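Local coordinates for protein beta-galactosidase (Bacillus circulans, PDB 4MAD) that probably hydrolyses terminal non-reducing beta-D-galactose residues of beta-D-galactosides, as a family 35 glycoside hydrolase built on a (beta/alpha)8 barrel, at residues Leu18-Leu26 against Gln238-Met246. Numbering follows the deposited sequence.
Sequences LTYDDSFLL and QPNAPLMCM
Pro242 fits its ring into the corner made by the aromatic side chains of Tyr20 and Phe24, which belong to the two strands of an N-terminal hairpin. Followed outward, Tyr20 first sets its CB against Pro242 CG at 3.6 Å. Its CG then passes Pro242 CD, and Tyr20 CD1 comes within 3.4 Å of that same Pro242 CD. Beyond it, Tyr20 CE1 lies 3.7 Å from Ala241 CB. With chi1 at 63°, CG sits between the backbone N and the carbonyl carbon, so that the side chain crosses that of Pro242 at about a right angle. Phe24 takes the proline differently: Pro242 CG stands 4.0 Å from the ring centroid and 5° off its normal, a CH-pi contact over one face. At the far end of that ring, CZ meets Met244 SD at 4.1 Å, an oblique Met-aromatic contact made by an extended methionine chain. In the hairpin turn, Asp21 OD1 accepts from Ser23 N at 3.1 Å, closing an Asx turn. Cutting Tyr20 back to an alanine is likely to leave Pro242 CD and the Ala241 methyl without their aromatic neighbour, and Phe218 without its ring partner. Strand 244-249 of the TIM barrel carries Glu247, the predicted nucleophile. Carbon and sulfur surfaces therefore dock the hairpin on the loop entering this strand and on Met244 within it, by shape and dispersion rather than polar pairing.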
ATOM      1  N   LEU A  18     -13.969  -2.840 -26.616  1.00 23.31           N
ATOM      2  CA  LEU A  18     -14.877  -3.556 -25.760  1.00 23.35           C
ATOM      3  C   LEU A  18     -16.158  -2.794 -25.607  1.00 22.36           C
ATOM      4  O   LEU A  18     -16.144  -1.687 -25.225  1.00 22.87           O
ATOM      5  CB  LEU A  18     -14.283  -3.749 -24.364  1.00 22.96           C
ATOM      6  CG  LEU A  18     -15.139  -4.521 -23.370  1.00 20.91           C
ATOM      7  CD1 LEU A  18     -15.213  -5.988 -23.711  1.00 27.30           C
ATOM      8  CD2 LEU A  18     -14.689  -4.331 -21.961  1.00 18.02           C
ATOM      9  N   THR A  19     -17.258  -3.449 -25.899  1.00 24.23           N
ATOM     10  CA  THR A  19     -18.580  -2.858 -25.728  1.00 25.97           C
ATOM     11  C   THR A  19     -19.499  -3.894 -25.138  1.00 27.10           C
ATOM     12  O   THR A  19     -19.079  -4.944 -24.808  1.00 25.75           O
ATOM     13  CB  THR A  19     -19.209  -2.395 -27.053  1.00 27.54           C
ATOM     14  OG1 THR A  19     -19.459  -3.524 -27.859  1.00 26.09           O
ATOM     15  CG2 THR A  19     -18.314  -1.505 -27.767  1.00 25.09           C
ATOM     16  N   TYR A  20     -20.740  -3.532 -24.944  1.00 26.49           N
ATOM     17  CA  TYR A  20     -21.700  -4.507 -24.529  1.00 30.03           C
ATOM     18  C   TYR A  20     -23.135  -4.242 -24.817  1.00 32.56           C
ATOM     19  O   TYR A  20     -23.593  -3.137 -24.738  1.00 32.94           O
ATOM     20  CB  TYR A  20     -21.765  -4.638 -22.996  1.00 30.13           C
ATOM     21  CG  TYR A  20     -22.211  -3.425 -22.266  1.00 29.49           C
ATOM     22  CD1 TYR A  20     -23.536  -3.207 -21.963  1.00 31.42           C
ATOM     23  CD2 TYR A  20     -21.310  -2.496 -21.865  1.00 34.10           C
ATOM     24  CE1 TYR A  20     -23.926  -2.101 -21.278  1.00 32.12           C
ATOM     25  CE2 TYR A  20     -21.687  -1.376 -21.228  1.00 35.59           C
ATOM     26  CZ  TYR A  20     -22.999  -1.184 -20.933  1.00 32.42           C
ATOM     27  OH  TYR A  20     -23.354  -0.103 -20.293  1.00 34.22           O
ATOM     28  N   ASP A  21     -23.846  -5.299 -25.115  1.00 37.10           N
ATOM     29  CA  ASP A  21     -25.255  -5.126 -25.122  1.00 41.16           C
ATOM     30  C   ASP A  21     -26.205  -5.890 -24.217  1.00 41.19           C
ATOM     31  O   ASP A  21     -26.911  -5.316 -23.430  1.00 42.92           O
ATOM     32  CB  ASP A  21     -25.897  -5.535 -26.410  1.00 43.36           C
ATOM     33  CG  ASP A  21     -25.364  -6.798 -26.935  1.00 48.94           C
ATOM     34  OD1 ASP A  21     -25.353  -7.810 -26.229  1.00 54.46           O
ATOM     35  OD2 ASP A  21     -24.972  -6.777 -28.096  1.00 57.06           O
ATOM     36  N   ASP A  22     -26.026  -7.204 -24.268  1.00 39.94           N
ATOM     37  CA  ASP A  22     -26.626  -8.120 -23.342  1.00 41.07           C
ATOM     38  C   ASP A  22     -25.390  -8.656 -22.650  1.00 38.09           C
ATOM     39  O   ASP A  22     -25.423  -9.082 -21.521  1.00 34.96           O
ATOM     40  CB  ASP A  22     -27.250  -9.260 -24.107  1.00 42.00           C
ATOM     41  CG  ASP A  22     -28.545  -9.651 -23.555  1.00 51.70           C
ATOM     42  OD1 ASP A  22     -29.549  -9.066 -23.962  1.00 55.86           O
ATOM     43  OD2 ASP A  22     -28.572 -10.547 -22.699  1.00 59.60           O
ATOM     44  N   SER A  23     -24.324  -8.685 -23.414  1.00 35.83           N
ATOM     45  CA  SER A  23     -23.115  -9.313 -23.010  1.00 34.70           C
ATOM     46  C   SER A  23     -21.931  -8.514 -23.519  1.00 31.55           C
ATOM     47  O   SER A  23     -22.111  -7.725 -24.378  1.00 31.08           O
ATOM     48  CB  SER A  23     -23.136 -10.717 -23.552  1.00 36.20           C
ATOM     49  OG  SER A  23     -22.273 -10.829 -24.606  1.00 41.67           O
ATOM     50  N   PHE A  24     -20.742  -8.702 -22.961  1.00 27.03           N
ATOM     51  CA  PHE A  24     -19.582  -7.976 -23.439  1.00 24.72           C
ATOM     52  C   PHE A  24     -19.287  -8.422 -24.852  1.00 26.20           C
ATOM     53  O   PHE A  24     -19.468  -9.539 -25.166  1.00 27.04           O
ATOM     54  CB  PHE A  24     -18.343  -8.213 -22.574  1.00 24.35           C
ATOM     55  CG  PHE A  24     -18.423  -7.606 -21.206  1.00 22.59           C
ATOM     56  CD1 PHE A  24     -18.392  -6.274 -21.033  1.00 22.24           C
ATOM     57  CD2 PHE A  24     -18.531  -8.374 -20.109  1.00 26.48           C
ATOM     58  CE1 PHE A  24     -18.468  -5.711 -19.800  1.00 21.48           C
ATOM     59  CE2 PHE A  24     -18.619  -7.803 -18.880  1.00 30.00           C
ATOM     60  CZ  PHE A  24     -18.568  -6.467 -18.750  1.00 27.52           C
ATOM     61  N   LEU A  25     -18.805  -7.501 -25.651  1.00 24.96           N
ATOM     62  CA  LEU A  25     -18.342  -7.767 -26.975  1.00 26.99           C
ATOM     63  C   LEU A  25     -17.007  -7.147 -27.199  1.00 25.85           C
ATOM     64  O   LEU A  25     -16.805  -6.006 -26.920  1.00 24.93           O
ATOM     65  CB  LEU A  25     -19.285  -7.177 -28.016  1.00 27.19           C
ATOM     66  CG  LEU A  25     -20.745  -7.361 -27.763  1.00 31.64           C
ATOM     67  CD1 LEU A  25     -21.635  -6.350 -28.376  1.00 35.97           C
ATOM     68  CD2 LEU A  25     -21.143  -8.705 -28.054  1.00 33.53           C
ATOM     69  N   LEU A  26     -16.137  -7.958 -27.764  1.00 27.13           N
ATOM     70  CA  LEU A  26     -14.867  -7.546 -28.281  1.00 30.00           C
ATOM     71  C   LEU A  26     -14.517  -8.177 -29.639  1.00 34.40           C
ATOM     72  O   LEU A  26     -14.561  -9.362 -29.795  1.00 34.74           O
ATOM     73  CB  LEU A  26     -13.809  -7.932 -27.302  1.00 28.93           C
ATOM     74  CG  LEU A  26     -12.418  -7.444 -27.533  1.00 33.27           C
ATOM     75  CD1 LEU A  26     -12.302  -6.025 -27.372  1.00 36.00           C
ATOM     76  CD2 LEU A  26     -11.487  -8.078 -26.659  1.00 38.24           C
ATOM     77  N   GLN A 238     -29.560  -1.679 -12.727  1.00 18.72           N
ATOM     78  CA  GLN A 238     -28.967  -1.858 -14.035  1.00 20.69           C
ATOM     79  C   GLN A 238     -29.396  -3.206 -14.567  1.00 21.05           C
ATOM     80  O   GLN A 238     -28.677  -4.121 -14.491  1.00 20.15           O
ATOM     81  CB  GLN A 238     -27.454  -1.788 -13.931  1.00 18.58           C
ATOM     82  CG  GLN A 238     -26.714  -1.976 -15.214  1.00 18.82           C
ATOM     83  CD  GLN A 238     -25.246  -1.727 -15.048  1.00 18.17           C
ATOM     84  OE1 GLN A 238     -24.768  -0.623 -15.066  1.00 17.34           O
ATOM     85  NE2 GLN A 238     -24.548  -2.779 -14.818  1.00 17.07           N
ATOM     86  N   PRO A 239     -30.627  -3.288 -14.998  1.00 20.95           N
ATOM     87  CA  PRO A 239     -31.279  -4.549 -15.304  1.00 23.71           C
ATOM     88  C   PRO A 239     -30.713  -5.347 -16.450  1.00 25.35           C
ATOM     89  O   PRO A 239     -30.729  -6.522 -16.357  1.00 26.91           O
ATOM     90  CB  PRO A 239     -32.726  -4.127 -15.576  1.00 23.87           C
ATOM     91  CG  PRO A 239     -32.682  -2.790 -15.829  1.00 27.10           C
ATOM     92  CD  PRO A 239     -31.556  -2.187 -15.092  1.00 20.26           C
ATOM     93  N   ASN A 240     -30.275  -4.721 -17.519  1.00 25.76           N
ATOM     94  CA  ASN A 240     -29.951  -5.467 -18.731  1.00 26.86           C
ATOM     95  C   ASN A 240     -28.488  -5.766 -19.081  1.00 27.78           C
ATOM     96  O   ASN A 240     -28.191  -6.708 -19.744  1.00 27.87           O
ATOM     97  CB  ASN A 240     -30.601  -4.794 -19.915  1.00 28.65           C
ATOM     98  CG  ASN A 240     -32.072  -4.655 -19.749  1.00 32.86           C
ATOM     99  OD1 ASN A 240     -32.721  -5.559 -19.350  1.00 32.17           O
ATOM    100  ND2 ASN A 240     -32.581  -3.496 -20.011  1.00 35.50           N
ATOM    101  N   ALA A 241     -27.604  -4.930 -18.579  1.00 25.83           N
ATOM    102  CA  ALA A 241     -26.213  -4.963 -18.884  1.00 23.22           C
ATOM    103  C   ALA A 241     -25.526  -6.183 -18.281  1.00 21.78           C
ATOM    104  O   ALA A 241     -26.049  -6.780 -17.402  1.00 20.24           O
ATOM    105  CB  ALA A 241     -25.576  -3.740 -18.459  1.00 25.18           C
ATOM    106  N   PRO A 242     -24.372  -6.537 -18.817  1.00 18.98           N
ATOM    107  CA  PRO A 242     -23.697  -7.756 -18.408  1.00 19.60           C
ATOM    108  C   PRO A 242     -23.301  -7.647 -16.971  1.00 20.50           C
ATOM    109  O   PRO A 242     -23.109  -6.568 -16.514  1.00 20.39           O
ATOM    110  CB  PRO A 242     -22.446  -7.780 -19.267  1.00 22.00           C
ATOM    111  CG  PRO A 242     -22.466  -6.644 -20.057  1.00 22.92           C
ATOM    112  CD  PRO A 242     -23.752  -5.986 -20.016  1.00 18.78           C
ATOM    113  N   LEU A 243     -23.177  -8.762 -16.295  1.00 18.19           N
ATOM    114  CA  LEU A 243     -22.847  -8.764 -14.882  1.00 17.32           C
ATOM    115  C   LEU A 243     -21.357  -8.948 -14.655  1.00 18.89           C
ATOM    116  O   LEU A 243     -20.826  -9.879 -15.124  1.00 19.37           O
ATOM    117  CB  LEU A 243     -23.568  -9.901 -14.207  1.00 16.79           C
ATOM    118  CG  LEU A 243     -25.076 -10.021 -14.336  1.00 19.34           C
ATOM    119  CD1 LEU A 243     -25.599 -11.313 -13.728  1.00 19.61           C
ATOM    120  CD2 LEU A 243     -25.710  -8.832 -13.680  1.00 17.64           C
ATOM    121  N   MET A 244     -20.701  -8.046 -13.944  1.00 16.03           N
ATOM    122  CA  MET A 244     -19.303  -8.229 -13.617  1.00 15.33           C
ATOM    123  C   MET A 244     -18.963  -7.982 -12.140  1.00 17.09           C
ATOM    124  O   MET A 244     -19.324  -7.014 -11.608  1.00 16.77           O
ATOM    125  CB  MET A 244     -18.403  -7.363 -14.465  1.00 16.26           C
ATOM    126  CG  MET A 244     -16.980  -7.716 -14.273  1.00 14.05           C
ATOM    127  SD  MET A 244     -16.005  -7.081 -15.585  1.00 21.12           S
ATOM    128  CE  MET A 244     -14.487  -7.804 -15.272  1.00 23.56           C
ATOM    129  N   CYS A 245     -18.219  -8.880 -11.537  1.00 17.03           N
ATOM    130  CA  CYS A 245     -17.665  -8.668 -10.225  1.00 15.71           C
ATOM    131  C   CYS A 245     -16.289  -8.084 -10.408  1.00 15.81           C
ATOM    132  O   CYS A 245     -15.405  -8.756 -10.748  1.00 18.83           O
ATOM    133  CB  CYS A 245     -17.538  -9.985  -9.506  1.00 17.52           C
ATOM    134  SG  CYS A 245     -16.779  -9.845  -7.897  1.00 17.99           S
ATOM    135  N   MET A 246     -16.158  -6.793 -10.255  1.00 14.60           N
ATOM    136  CA  MET A 246     -14.888  -6.135 -10.451  1.00 18.54           C
ATOM    137  C   MET A 246     -13.776  -6.388  -9.417  1.00 16.36           C
ATOM    138  O   MET A 246     -12.650  -6.272  -9.736  1.00 16.09           O
ATOM    139  CB  MET A 246     -15.113  -4.671 -10.735  1.00 17.65           C
ATOM    140  CG  MET A 246     -13.936  -3.967 -11.088  1.00 17.53           C
ATOM    141  SD  MET A 246     -13.083  -4.403 -12.584  1.00 19.69           S
ATOM    142  CE  MET A 246     -14.381  -4.561 -13.713  1.00 19.42           C
TER